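Class B carbapenemase GOB-18 (Elizabethkingia meningoseptica, PDB 5K0W) is a class B3 metallo-beta-lactamase with a two-zinc site that hydrolyses beta-lactam antibiotics, carbapenems among them. Local coordinates at residues Tyr224-Met229 and Gln270-Leu275. Numbering follows the deposited sequence.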
ATOM      1  N   TYR A 224     -12.417   8.200 -12.141  1.00 12.45           N
ATOM      2  CA  TYR A 224     -13.295   7.443 -11.263  1.00 12.96           C
ATOM      3  C   TYR A 224     -12.738   7.574  -9.830  1.00 18.78           C
ATOM      4  O   TYR A 224     -13.451   8.048  -8.941  1.00 18.00           O
ATOM      5  CB  TYR A 224     -13.334   5.979 -11.723  1.00 15.15           C
ATOM      6  CG  TYR A 224     -13.843   4.992 -10.689  1.00 18.08           C
ATOM      7  CD1 TYR A 224     -12.963   4.349  -9.813  1.00 20.11           C
ATOM      8  CD2 TYR A 224     -15.191   4.652 -10.627  1.00 18.29           C
ATOM      9  CE1 TYR A 224     -13.427   3.436  -8.865  1.00 21.92           C
ATOM     10  CE2 TYR A 224     -15.664   3.728  -9.697  1.00 19.42           C
ATOM     11  CZ  TYR A 224     -14.780   3.122  -8.815  1.00 29.64           C
ATOM     12  OH  TYR A 224     -15.261   2.204  -7.907  1.00 31.90           O
ATOM     13  N   THR A 225     -11.434   7.194  -9.646  1.00 15.53           N
ATOM     14  CA  THR A 225     -10.650   7.223  -8.412  1.00 14.22           C
ATOM     15  C   THR A 225     -10.830   8.504  -7.622  1.00 16.93           C
ATOM     16  O   THR A 225     -11.068   8.415  -6.419  1.00 16.58           O
ATOM     17  CB  THR A 225      -9.195   6.846  -8.685  1.00 19.01           C
ATOM     18  OG1 THR A 225      -9.202   5.547  -9.234  1.00 22.67           O
ATOM     19  CG2 THR A 225      -8.338   6.801  -7.416  1.00 17.48           C
ATOM     20  N   PHE A 226     -10.758   9.680  -8.283  1.00 12.77           N
ATOM     21  CA  PHE A 226     -10.957  10.964  -7.599  1.00 12.27           C
ATOM     22  C   PHE A 226     -12.391  11.106  -7.098  1.00 18.08           C
ATOM     23  O   PHE A 226     -12.602  11.534  -5.956  1.00 18.68           O
ATOM     24  CB  PHE A 226     -10.511  12.164  -8.456  1.00 13.42           C
ATOM     25  CG  PHE A 226      -9.004  12.295  -8.628  1.00 14.31           C
ATOM     26  CD1 PHE A 226      -8.189  12.644  -7.555  1.00 17.16           C
ATOM     27  CD2 PHE A 226      -8.413  12.145  -9.874  1.00 14.77           C
ATOM     28  CE1 PHE A 226      -6.805  12.790  -7.723  1.00 16.76           C
ATOM     29  CE2 PHE A 226      -7.035  12.273 -10.029  1.00 16.97           C
ATOM     30  CZ  PHE A 226      -6.242  12.597  -8.956  1.00 14.51           C
ATOM     31  N   GLY A 227     -13.348  10.656  -7.907  1.00 15.61           N
ATOM     32  CA  GLY A 227     -14.757  10.691  -7.537  1.00 15.86           C
ATOM     33  C   GLY A 227     -15.048   9.880  -6.288  1.00 21.02           C
ATOM     34  O   GLY A 227     -15.550  10.412  -5.299  1.00 20.63           O
ATOM     35  N   VAL A 228     -14.699   8.599  -6.315  1.00 19.01           N
ATOM     36  CA  VAL A 228     -14.928   7.631  -5.239  1.00 18.88           C
ATOM     37  C   VAL A 228     -14.146   7.963  -3.930  1.00 19.91           C
ATOM     38  O   VAL A 228     -14.688   7.807  -2.832  1.00 17.33           O
ATOM     39  CB  VAL A 228     -14.734   6.181  -5.792  1.00 24.23           C
ATOM     40  CG1 VAL A 228     -13.287   5.899  -6.183  1.00 23.53           C
ATOM     41  CG2 VAL A 228     -15.261   5.119  -4.831  1.00 25.04           C
ATOM     42  N   MET A 229     -12.911   8.487  -4.059  1.00 17.16           N
ATOM     43  CA  MET A 229     -12.077   8.840  -2.905  1.00 16.80           C
ATOM     44  C   MET A 229     -12.568  10.065  -2.095  1.00 21.05           C
ATOM     45  O   MET A 229     -12.331  10.123  -0.888  1.00 20.72           O
ATOM     46  CB  MET A 229     -10.589   8.929  -3.279  1.00 18.79           C
ATOM     47  CG  MET A 229      -9.903   7.579  -3.349  1.00 22.52           C
ATOM     48  SD  MET A 229      -8.153   7.626  -3.820  1.00 26.81           S
ATOM     49  CE  MET A 229      -7.358   7.671  -2.208  1.00 22.81           C
ATOM     50  N   GLN A 270      -7.523  17.753   1.322  1.00 20.69           N
ATOM     51  CA  GLN A 270      -6.659  18.786   0.740  1.00 22.00           C
ATOM     52  C   GLN A 270      -5.646  18.159  -0.217  1.00 27.76           C
ATOM     53  O   GLN A 270      -5.519  18.637  -1.342  1.00 27.10           O
ATOM     54  CB  GLN A 270      -5.973  19.619   1.831  1.00 23.69           C
ATOM     55  CG  GLN A 270      -6.903  20.705   2.371  1.00 54.46           C
ATOM     56  CD  GLN A 270      -6.410  21.374   3.630  1.00 83.26           C
ATOM     57  OE1 GLN A 270      -6.252  20.744   4.692  1.00 77.35           O
ATOM     58  NE2 GLN A 270      -6.250  22.690   3.555  1.00 79.66           N
ATOM     59  N   ASN A 271      -4.995  17.047   0.199  1.00 25.72           N
ATOM     60  CA  ASN A 271      -4.034  16.296  -0.610  1.00 26.22           C
ATOM     61  C   ASN A 271      -4.722  15.674  -1.800  1.00 30.32           C
ATOM     62  O   ASN A 271      -4.149  15.674  -2.882  1.00 31.69           O
ATOM     63  CB  ASN A 271      -3.347  15.191   0.206  1.00 29.24           C
ATOM     64  CG  ASN A 271      -2.391  15.697   1.245  1.00 44.25           C
ATOM     65  OD1 ASN A 271      -1.660  16.671   1.037  1.00 34.75           O
ATOM     66  ND2 ASN A 271      -2.359  15.024   2.381  1.00 39.14           N
ATOM     67  N   LEU A 272      -5.950  15.154  -1.610  1.00 24.60           N
ATOM     68  CA  LEU A 272      -6.738  14.539  -2.674  1.00 23.33           C
ATOM     69  C   LEU A 272      -7.091  15.566  -3.745  1.00 30.20           C
ATOM     70  O   LEU A 272      -6.947  15.274  -4.931  1.00 31.93           O
ATOM     71  CB  LEU A 272      -7.997  13.896  -2.088  1.00 22.27           C
ATOM     72  CG  LEU A 272      -8.778  12.931  -2.952  1.00 25.91           C
ATOM     73  CD1 LEU A 272      -7.922  11.724  -3.374  1.00 26.03           C
ATOM     74  CD2 LEU A 272      -9.970  12.441  -2.210  1.00 27.36           C
ATOM     75  N   ASN A 273      -7.510  16.770  -3.327  1.00 26.47           N
ATOM     76  CA  ASN A 273      -7.872  17.871  -4.219  1.00 26.40           C
ATOM     77  C   ASN A 273      -6.638  18.398  -4.967  1.00 28.95           C
ATOM     78  O   ASN A 273      -6.756  18.764  -6.134  1.00 27.92           O
ATOM     79  CB  ASN A 273      -8.598  18.984  -3.428  1.00 29.51           C
ATOM     80  CG  ASN A 273      -8.900  20.242  -4.202  1.00 50.65           C
ATOM     81  OD1 ASN A 273      -8.407  21.330  -3.876  1.00 41.57           O
ATOM     82  ND2 ASN A 273      -9.698  20.123  -5.254  1.00 45.31           N
ATOM     83  N   ASP A 274      -5.455  18.400  -4.314  1.00 24.77           N
ATOM     84  CA  ASP A 274      -4.213  18.834  -4.952  1.00 24.00           C
ATOM     85  C   ASP A 274      -3.794  17.854  -6.029  1.00 25.48           C
ATOM     86  O   ASP A 274      -3.242  18.268  -7.046  1.00 25.88           O
ATOM     87  CB  ASP A 274      -3.095  19.066  -3.930  1.00 26.42           C
ATOM     88  CG  ASP A 274      -3.325  20.268  -3.030  1.00 46.28           C
ATOM     89  OD1 ASP A 274      -3.823  21.307  -3.534  1.00 49.08           O
ATOM     90  OD2 ASP A 274      -3.003  20.173  -1.821  1.00 55.19           O
ATOM     91  N   LEU A 275      -4.112  16.562  -5.832  1.00 19.52           N
ATOM     92  CA  LEU A 275      -3.837  15.500  -6.786  1.00 17.81           C
ATOM     93  C   LEU A 275      -4.815  15.576  -7.983  1.00 24.08           C
ATOM     94  O   LEU A 275      -4.404  15.310  -9.122  1.00 24.80           O
ATOM     95  CB  LEU A 275      -3.850  14.135  -6.090  1.00 16.66           C
ATOM     96  CG  LEU A 275      -2.614  13.818  -5.232  1.00 19.68           C
ATOM     97  CD1 LEU A 275      -2.884  12.700  -4.259  1.00 18.44           C
ATOM     98  CD2 LEU A 275      -1.424  13.456  -6.078  1.00 22.45           C
TER
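Two antiparallel helices of the metallo-beta-lactamase αβ/βα fold pack here, helix 218-230 and the C-terminal helix 265-284, through F226, M229, L272 and L275. The short segments run at 159° to each other, with axes 10.7 Å apart. Their contact is apolar and largely buried. F226 reaches across to the second helix: CG lies anti to its carbonyl carbon (chi1 -71°), and the far end of the ring meets the backbone of L275. F226 CZ lies 3.3 Å from L275 O, which approaches the ring obliquely. L275 CB sits at the ring edge, in plane, 3.6 Å from F226 CE1. The ring also meets that of Y279, one turn further along the C-terminal helix, and touches P201. With CG anti to the backbone N (chi1 -166°), L272 extends both methyls to M229. L272 CD2 lies 3.7 Å from M229 CB, and L272 CD1 is 4.1 Å from M229 SD. M229 O is hydrogen-bonded to Y268 OH, a polar link between the two helices. The L275 side chain is about 8 Å from that of the zinc ligand H175 and about 11 Å from a bound zinc ion. At the M229 backbone, L272 CD2 comes within 3.5 Å of M229 C.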